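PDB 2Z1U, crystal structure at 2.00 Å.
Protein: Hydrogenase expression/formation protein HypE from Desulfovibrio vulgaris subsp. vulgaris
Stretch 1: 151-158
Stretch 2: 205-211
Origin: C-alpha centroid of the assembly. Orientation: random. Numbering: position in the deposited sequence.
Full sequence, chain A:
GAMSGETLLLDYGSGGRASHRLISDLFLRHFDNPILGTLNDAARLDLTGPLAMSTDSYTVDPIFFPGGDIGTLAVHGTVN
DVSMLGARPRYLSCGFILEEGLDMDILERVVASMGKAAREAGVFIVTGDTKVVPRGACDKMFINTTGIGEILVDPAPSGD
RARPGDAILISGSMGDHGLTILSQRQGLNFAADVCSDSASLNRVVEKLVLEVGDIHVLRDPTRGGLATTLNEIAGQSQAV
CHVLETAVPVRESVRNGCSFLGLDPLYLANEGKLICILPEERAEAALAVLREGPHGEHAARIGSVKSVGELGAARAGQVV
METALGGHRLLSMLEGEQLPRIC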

# COMPACT_ATOMS: atom_id res chain seq x y z
N ILE A 151 -5.19 18.22 3.74
CA ILE A 151 -4.20 19.29 3.83
C ILE A 151 -4.77 20.48 4.60
O ILE A 151 -5.93 20.87 4.39
CB ILE A 151 -3.59 19.67 2.45
CG1 ILE A 151 -2.70 18.52 1.95
CG2 ILE A 151 -2.75 20.95 2.56
CD1 ILE A 151 -2.41 18.54 0.48
N LEU A 152 -3.96 21.00 5.52
CA LEU A 152 -4.41 22.01 6.49
C LEU A 152 -4.11 23.45 6.09
O LEU A 152 -4.71 24.37 6.64
CB LEU A 152 -3.81 21.73 7.87
CG LEU A 152 -4.16 20.40 8.55
CD1 LEU A 152 -3.22 20.14 9.71
CD2 LEU A 152 -5.62 20.37 9.01
N VAL A 153 -3.19 23.64 5.15
CA VAL A 153 -2.73 24.99 4.79
C VAL A 153 -2.40 25.14 3.32
O VAL A 153 -2.03 24.16 2.66
CB VAL A 153 -1.48 25.43 5.60
CG1 VAL A 153 -1.85 25.83 7.01
CG2 VAL A 153 -0.39 24.35 5.59
N ASP A 154 -2.52 26.37 2.82
CA ASP A 154 -2.05 26.72 1.48
C ASP A 154 -1.32 28.07 1.54
O ASP A 154 -1.89 29.06 1.99
CB ASP A 154 -3.23 26.78 0.49
CG ASP A 154 -2.78 26.65 -0.96
OD1 ASP A 154 -2.12 27.58 -1.47
OD2 ASP A 154 -3.09 25.63 -1.60
N PRO A 155 -0.04 28.10 1.11
CA PRO A 155 0.73 26.94 0.62
C PRO A 155 1.13 25.96 1.73
O PRO A 155 1.33 26.36 2.89
CB PRO A 155 1.98 27.59 0.00
CG PRO A 155 2.12 28.87 0.71
CD PRO A 155 0.75 29.34 1.06
N ALA A 156 1.24 24.69 1.37
CA ALA A 156 1.60 23.62 2.30
C ALA A 156 3.11 23.35 2.25
O ALA A 156 3.77 23.79 1.30
CB ALA A 156 0.81 22.36 1.96
N PRO A 157 3.67 22.67 3.28
CA PRO A 157 5.11 22.40 3.22
C PRO A 157 5.49 21.49 2.05
O PRO A 157 4.69 20.66 1.63
CB PRO A 157 5.40 21.75 4.58
CG PRO A 157 4.24 22.13 5.46
CD PRO A 157 3.08 22.13 4.51
N SER A 158 6.69 21.69 1.52
CA SER A 158 7.17 21.00 0.34
C SER A 158 8.70 21.07 0.29
O SER A 158 9.28 22.08 0.67
CB SER A 158 6.58 21.65 -0.91
OG SER A 158 6.99 20.97 -2.08
N VAL A 205 2.83 18.48 14.19
CA VAL A 205 2.70 19.10 12.85
C VAL A 205 1.44 19.96 12.74
O VAL A 205 1.49 21.08 12.24
CB VAL A 205 2.74 18.07 11.69
CG1 VAL A 205 2.42 18.74 10.35
CG2 VAL A 205 4.12 17.42 11.59
N GLU A 206 0.29 19.44 13.20
CA GLU A 206 -0.94 20.22 13.18
C GLU A 206 -0.75 21.57 13.90
O GLU A 206 -1.10 22.63 13.35
CB GLU A 206 -2.13 19.40 13.74
CG GLU A 206 -3.44 20.22 13.82
CD GLU A 206 -4.69 19.37 13.83
OE1 GLU A 206 -4.69 18.28 13.21
OE2 GLU A 206 -5.71 19.80 14.42
N LYS A 207 -0.17 21.55 15.11
CA LYS A 207 0.04 22.79 15.86
C LYS A 207 1.04 23.71 15.17
O LYS A 207 0.86 24.92 15.18
CB LYS A 207 0.47 22.53 17.31
CG LYS A 207 0.37 23.78 18.17
CD LYS A 207 0.77 23.55 19.61
CE LYS A 207 0.34 24.74 20.46
NZ LYS A 207 0.68 24.54 21.89
N LEU A 208 2.08 23.14 14.56
CA LEU A 208 3.05 23.93 13.81
C LEU A 208 2.37 24.69 12.68
O LEU A 208 2.54 25.90 12.53
CB LEU A 208 4.14 23.04 13.21
CG LEU A 208 5.28 22.56 14.11
CD1 LEU A 208 6.19 21.63 13.30
CD2 LEU A 208 6.07 23.73 14.72
N VAL A 209 1.59 23.96 11.89
CA VAL A 209 1.03 24.48 10.66
C VAL A 209 -0.11 25.50 10.91
O VAL A 209 -0.15 26.57 10.29
CB VAL A 209 0.67 23.27 9.74
CG1 VAL A 209 -0.66 23.41 9.04
CG2 VAL A 209 1.85 22.96 8.78
N LEU A 210 -0.96 25.19 11.89
CA LEU A 210 -2.11 26.04 12.22
C LEU A 210 -1.85 27.17 13.21
O LEU A 210 -2.53 28.20 13.15
CB LEU A 210 -3.27 25.18 12.73
CG LEU A 210 -3.77 24.11 11.76
CD1 LEU A 210 -4.80 23.26 12.47
CD2 LEU A 210 -4.35 24.75 10.51
N GLU A 211 -0.91 27.00 14.13
CA GLU A 211 -0.67 28.01 15.16
C GLU A 211 0.60 28.83 14.96
O GLU A 211 0.62 30.02 15.24
CB GLU A 211 -0.76 27.41 16.57
CG GLU A 211 -2.15 26.82 16.84
CD GLU A 211 -2.39 26.42 18.28
OE1 GLU A 211 -2.80 25.26 18.49
OE2 GLU A 211 -2.17 27.25 19.18

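Packing of an irregular loop segment against one helix in HypE, residues 151-158 against 205-211. The contact is apolar: no hydrogen bond crosses between the stretches, which bury 273 Å², both sides summed, mostly through a small cluster of aliphatic residues. Most of this area belongs to L152 and V209, with V153 next.

V209 is the hub on the helix. Its CA-to-CB bond points toward the loop, and it meets three loop residues, L152, V153 and P157. CG1 of V209 lies 3.8 Å from CB of L152 and 3.4 Å from CG1 of V153; CG2 of V209 is 4.2 Å from CG of P157 and 4.1 Å from CG2 of V153. The chi1 of V209, 138°, falls between the usual wells. The 3.4 Å approach of the V153 and V209 CG1 methyls is tight for two carbons, and it occurs where the backbones also come near each other, the CA atoms of V153 and V209 being 7.0 Å apart. Short, branched side chains suit such a spacing, since they place methyl groups close to both main chains and can fill the gap without a long extension.

L152 covers the largest area on the loop side and reaches three helix residues. It too points toward its partner, with chi1 at -61° (m) and chi2 at 165° (t). Its CB rests near V209 and also lies 4.0 Å from CD2 of L210, while CD1 extends along the helix to within 4.1 Å of CG of E206. L152 thus touches residues spread over slightly more than one helical turn, from E206 to L210. At E206 the closest atom is the aliphatic CG; both carboxylate oxygens are hydrogen-bonded elsewhere in the structure, so a charged residue can border this apolar patch with its polar end satisfied.

L210 closes the contact from a more exposed position. Its CA-to-CB bond points sideways, but its m, t conformation (chi1 -58°, chi2 173°) brings the end of the side chain nearer to the loop. CD2 comes to 3.9 Å from the carbonyl O of L152, a van der Waals contact, and to 4.4 Å from CG1 of V153, so that one methyl touches both neighbouring loop residues.

The loop returns to the helix at P157, whose buried ring gives V209 a compact apolar surface. Between V153 and P157 the chain swings outward through D154 and P155, which are exposed and out of reach of the helix; the peptide bond before P155 is cis. On the helix, K207 points away from the loop. The helical backbone supplies its own hydrogen bonds, with V209 N donating to V205 O at 2.9 Å and L210 N to E206 O at 3.0 Å. These amides are thus paired within the helix, leaving the side chains of V209 and L210 to make the apolar contacts with the loop.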